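Local structure of antigen MTB48, Mycobacterial protein (Mycobacterium smegmatis, 4WJ1) at residues A[125-130]-A[275-280]; A[221-226]-A[267-272]. The protein is a substrate of the ESX-1 type VII secretion system that self-associates and is probably involved in DNA conjugation, at least in the recipient strain. All coordinates share one frame; numbering follows the deposited sequence.

Overall arrangement
Two ways of joining distant parts of an elongated helical bundle are illustrated. Interaction 2 is the partly buried one: helix 187-230 and the end of helix 248-272 meet in antiparallel fashion about 25 Å from the centre of the chain, through small residues, a tyrosine and a histidine. Interaction 1 lies at the surface, about 14 Å from that centre, where the extended chain that follows helix 248-272 meets the linker ahead of helix 139-147 through one tyrosine and one glutamate. Their centres are about 19 Å apart. Residues 275-280 follow almost directly after 267-272, so helix packing soon gives way to loop packing, and each contact includes one bridging water.

Interaction 1: A[125-130]-A[275-280]; sequences MEYPSA and IQEIRP
Tyr127 and Glu277 bring together two extended loop segments with no regular secondary structure, 125-130 and 275-280, and their CA atoms, 7.7 Å apart, mark the closest backbone approach. The two side chains run past each other in opposite directions, ring against aliphatic stem. Glu277 CG sits 3.5 Å from the centroid of the Tyr127 ring, almost on its normal, in a CH-pi contact. With its chain extended beyond CG (chi2 -177°), Glu277 carries its carboxylate over the CB end of the ring, where the two planes are only 8° apart and stacked; CD lies 3.7 Å from Tyr127 CG. At the other end, Tyr127 OH reaches the backbone, 3.4 Å from Glu277 CA. No direct hydrogen bond joins the segments, but a water in the ring plane at its edge bonds to Tyr127 OH at 2.6 Å and donates to Ile275 O at 2.6 Å. Arg279 NE lies 3.5 Å from Glu277 OE2, well out of the guanidinium plane, a salt bridge of charge alone. The linker between the PE and PPE regions thus packs on the tail after the last helix, Tyr127 touching Lys48 of helix 40-96 and Gln276 N bonding to Glu216 of helix 187-230.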
# COMPACT_ATOMS: atom_id res chain seq x y z
N MSE A 125 -8.34 -7.62 -8.57
CA MSE A 125 -7.29 -7.71 -9.56
C MSE A 125 -6.74 -9.13 -9.55
O MSE A 125 -6.34 -9.64 -8.50
CB MSE A 125 -6.20 -6.67 -9.27
CG MSE A 125 -6.68 -5.23 -9.39
SE MSE A 125 -5.83 -3.91 -8.21
CE MSE A 125 -6.68 -4.38 -6.53
N GLU A 126 -6.76 -9.80 -10.70
CA GLU A 126 -6.27 -11.17 -10.72
C GLU A 126 -4.75 -11.14 -10.79
O GLU A 126 -4.16 -10.48 -11.64
CB GLU A 126 -6.86 -11.98 -11.88
CG GLU A 126 -7.16 -13.43 -11.46
CD GLU A 126 -6.99 -14.45 -12.58
OE1 GLU A 126 -7.07 -14.06 -13.76
OE2 GLU A 126 -6.77 -15.64 -12.26
N TYR A 127 -4.14 -11.86 -9.86
CA TYR A 127 -2.70 -11.89 -9.73
C TYR A 127 -2.11 -12.81 -10.79
O TYR A 127 -2.54 -13.96 -10.93
CB TYR A 127 -2.32 -12.33 -8.32
CG TYR A 127 -0.86 -12.19 -7.96
CD1 TYR A 127 -0.32 -10.94 -7.67
CD2 TYR A 127 -0.04 -13.31 -7.88
CE1 TYR A 127 1.01 -10.80 -7.32
CE2 TYR A 127 1.30 -13.18 -7.53
CZ TYR A 127 1.81 -11.93 -7.26
OH TYR A 127 3.14 -11.82 -6.91
N PRO A 128 -1.15 -12.31 -11.56
CA PRO A 128 -0.56 -13.06 -12.68
C PRO A 128 0.18 -14.30 -12.20
O PRO A 128 0.69 -14.31 -11.08
CB PRO A 128 0.41 -12.05 -13.30
CG PRO A 128 0.00 -10.72 -12.77
CD PRO A 128 -0.54 -10.98 -11.41
N SER A 129 0.22 -15.34 -13.04
CA SER A 129 0.95 -16.56 -12.69
C SER A 129 2.01 -16.89 -13.75
O SER A 129 1.73 -16.84 -14.95
CB SER A 129 -0.02 -17.73 -12.53
OG SER A 129 -0.64 -18.03 -13.76
N ALA A 130 3.22 -17.23 -13.30
CA ALA A 130 4.33 -17.51 -14.21
C ALA A 130 4.10 -18.75 -15.06
O ALA A 130 3.16 -19.52 -14.84
CB ALA A 130 5.64 -17.66 -13.42
N ILE A 275 9.02 -14.13 -6.58
CA ILE A 275 8.53 -13.24 -5.54
C ILE A 275 7.17 -13.70 -5.04
O ILE A 275 6.49 -14.48 -5.71
CB ILE A 275 8.40 -11.82 -6.06
CG1 ILE A 275 7.43 -11.80 -7.24
CG2 ILE A 275 9.75 -11.29 -6.47
CD1 ILE A 275 7.15 -10.43 -7.75
N GLN A 276 6.77 -13.21 -3.87
CA GLN A 276 5.47 -13.61 -3.34
C GLN A 276 4.47 -12.46 -3.41
O GLN A 276 4.84 -11.28 -3.34
CB GLN A 276 5.61 -14.11 -1.90
CG GLN A 276 6.80 -13.58 -1.12
CD GLN A 276 6.96 -14.28 0.23
OE1 GLN A 276 7.23 -15.49 0.29
NE2 GLN A 276 6.79 -13.52 1.32
N GLU A 277 3.21 -12.83 -3.58
CA GLU A 277 2.10 -11.89 -3.66
C GLU A 277 1.98 -11.08 -2.37
O GLU A 277 2.14 -11.61 -1.28
CB GLU A 277 0.79 -12.64 -3.93
CG GLU A 277 -0.41 -11.73 -4.20
CD GLU A 277 -1.70 -12.50 -4.41
OE1 GLU A 277 -1.67 -13.76 -4.48
OE2 GLU A 277 -2.76 -11.85 -4.50
N ILE A 278 1.73 -9.79 -2.52
CA ILE A 278 1.46 -8.91 -1.40
C ILE A 278 -0.04 -8.86 -1.25
O ILE A 278 -0.74 -8.37 -2.15
CB ILE A 278 2.01 -7.48 -1.61
CG1 ILE A 278 3.49 -7.52 -2.03
CG2 ILE A 278 1.84 -6.65 -0.36
CD1 ILE A 278 4.39 -8.07 -0.95
N ARG A 279 -0.56 -9.39 -0.15
CA ARG A 279 -2.00 -9.36 0.06
C ARG A 279 -2.38 -8.53 1.28
O ARG A 279 -2.50 -9.07 2.37
CB ARG A 279 -2.55 -10.77 0.19
CG ARG A 279 -3.44 -11.16 -0.97
CD ARG A 279 -3.33 -12.64 -1.28
NE ARG A 279 -4.57 -13.16 -1.84
CZ ARG A 279 -4.79 -14.44 -2.10
NH1 ARG A 279 -3.83 -15.33 -1.87
NH2 ARG A 279 -5.95 -14.83 -2.61
N PRO A 280 -2.52 -7.21 1.11
CA PRO A 280 -2.85 -6.38 2.26
C PRO A 280 -4.31 -6.54 2.65
O PRO A 280 -5.19 -6.59 1.79
CB PRO A 280 -2.57 -4.96 1.76
CG PRO A 280 -2.91 -5.05 0.29
CD PRO A 280 -2.42 -6.42 -0.13
O HOH W 1 4.19 -14.18 -6.93

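Interaction 2: A[221-226]-A[267-272]; sequences VDAHDK and EAYANG
Ala223 and Gly272 make the closest backbone approach, CA to CA 5.6 Å, between helical segments 221-226 and 267-272, whose axes come within 9.1 Å and run antiparallel at 173°. This is antiparallel helix packing in the all-helical EspB fold, between the long helix 187-230 and the last turns of helix 248-272, within the part assigned to the PPE family. Small residues allow the close approach. Ala223 CB points toward the partner helix and rests 3.9 Å from Gly272 C, and it also meets Tyr269 CD1 at 4.0 Å. Tyr269 lies beside this contact, against the backbone of Ala223 and His224. Its CG is anti to the backbone N (chi1 -180°), which sends the ring out along the flank of the other helix, with CD1 3.5 Å from Ala223 O and CE1 close to His224 CA. His224 and Tyr269 lie side by side and point the same way, their ring planes inclined at 71° in an oblique pairing. Tyr269 OH lies 3.3 Å from His224 CD2, in the imidazole plane at its edge; no hydrogen bond forms between them. Each polar end has its own partner elsewhere: Tyr269 OH bonds to Thr42 OG1 and His224 NE2 to Asp37 OD2. The paired rings therefore tie the two helices to the start of helix 40-96 and the loop before it; the Asp37 bond should help fix the turn of the His224 ring, while the Thr42 bond anchors the end of Tyr269. On another flank of the interface Lys226 makes no direct contact, and a water spans the gap: it donates to Ala268 O at 3.2 Å and accepts a weak hydrogen bond from Lys226 NZ at 3.4 Å.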
# COMPACT_ATOMS: atom_id res chain seq x y z
N VAL A 221 15.38 -6.97 -8.86
CA VAL A 221 16.46 -6.24 -9.49
C VAL A 221 17.82 -6.87 -9.17
O VAL A 221 18.71 -6.88 -10.02
CB VAL A 221 16.46 -4.75 -9.10
CG1 VAL A 221 15.23 -4.09 -9.66
CG2 VAL A 221 16.54 -4.58 -7.61
N ASP A 222 17.98 -7.42 -7.97
CA ASP A 222 19.21 -8.14 -7.68
C ASP A 222 19.39 -9.30 -8.64
O ASP A 222 20.48 -9.52 -9.17
CB ASP A 222 19.23 -8.66 -6.24
CG ASP A 222 19.44 -7.54 -5.22
OD1 ASP A 222 19.68 -6.39 -5.64
OD2 ASP A 222 19.37 -7.82 -3.99
N ALA A 223 18.31 -10.04 -8.88
CA ALA A 223 18.37 -11.19 -9.78
C ALA A 223 18.66 -10.73 -11.20
O ALA A 223 19.34 -11.42 -11.96
CB ALA A 223 17.09 -11.96 -9.74
N HIS A 224 18.15 -9.57 -11.56
CA HIS A 224 18.34 -9.07 -12.89
C HIS A 224 19.78 -8.60 -13.10
O HIS A 224 20.37 -8.85 -14.14
CB HIS A 224 17.35 -7.95 -13.19
CG HIS A 224 17.34 -7.53 -14.62
ND1 HIS A 224 18.20 -6.57 -15.12
CD2 HIS A 224 16.62 -7.97 -15.68
CE1 HIS A 224 17.98 -6.42 -16.41
NE2 HIS A 224 17.03 -7.26 -16.78
N ASP A 225 20.32 -7.90 -12.09
CA ASP A 225 21.73 -7.53 -12.03
C ASP A 225 22.61 -8.75 -12.28
O ASP A 225 23.52 -8.73 -13.12
CB ASP A 225 22.08 -6.92 -10.67
CG ASP A 225 21.62 -5.47 -10.53
OD1 ASP A 225 21.06 -4.90 -11.49
OD2 ASP A 225 21.83 -4.88 -9.45
N LYS A 226 22.33 -9.82 -11.55
CA LYS A 226 23.09 -11.06 -11.68
C LYS A 226 22.92 -11.67 -13.08
O LYS A 226 23.85 -12.27 -13.62
CB LYS A 226 22.66 -12.04 -10.60
CG LYS A 226 23.55 -13.26 -10.41
CD LYS A 226 23.34 -13.84 -9.00
CE LYS A 226 23.20 -15.36 -9.02
NZ LYS A 226 22.29 -15.85 -7.91
N GLU A 267 18.14 -19.73 -16.10
CA GLU A 267 17.62 -20.61 -15.07
C GLU A 267 17.78 -19.96 -13.70
O GLU A 267 16.85 -19.93 -12.91
CB GLU A 267 18.33 -21.96 -15.12
CG GLU A 267 17.85 -22.98 -14.08
CD GLU A 267 18.37 -24.39 -14.36
OE1 GLU A 267 19.32 -24.55 -15.17
OE2 GLU A 267 17.83 -25.35 -13.76
N ALA A 268 18.97 -19.43 -13.43
CA ALA A 268 19.23 -18.79 -12.16
C ALA A 268 18.35 -17.56 -11.99
O ALA A 268 17.93 -17.22 -10.89
CB ALA A 268 20.70 -18.40 -12.05
N TYR A 269 18.06 -16.90 -13.11
CA TYR A 269 17.22 -15.71 -13.10
C TYR A 269 15.77 -16.07 -12.79
O TYR A 269 15.09 -15.40 -12.02
CB TYR A 269 17.34 -15.01 -14.45
CG TYR A 269 16.53 -13.75 -14.60
CD1 TYR A 269 16.57 -12.74 -13.63
CD2 TYR A 269 15.73 -13.56 -15.72
CE1 TYR A 269 15.83 -11.59 -13.79
CE2 TYR A 269 15.00 -12.41 -15.88
CZ TYR A 269 15.05 -11.43 -14.91
OH TYR A 269 14.30 -10.29 -15.10
N ALA A 270 15.29 -17.15 -13.40
CA ALA A 270 13.94 -17.62 -13.18
C ALA A 270 13.75 -17.96 -11.70
O ALA A 270 12.83 -17.46 -11.07
CB ALA A 270 13.65 -18.82 -14.05
N ASN A 271 14.66 -18.77 -11.15
CA ASN A 271 14.61 -19.12 -9.73
C ASN A 271 14.76 -17.92 -8.81
O ASN A 271 13.93 -17.69 -7.94
CB ASN A 271 15.69 -20.13 -9.40
CG ASN A 271 15.49 -21.45 -10.10
OD1 ASN A 271 14.39 -21.74 -10.58
ND2 ASN A 271 16.54 -22.26 -10.19
N GLY A 272 15.82 -17.15 -9.02
CA GLY A 272 16.20 -16.10 -8.10
C GLY A 272 15.24 -14.93 -8.04
O GLY A 272 15.23 -14.18 -7.07
O HOH W 2 19.32 -14.87 -9.22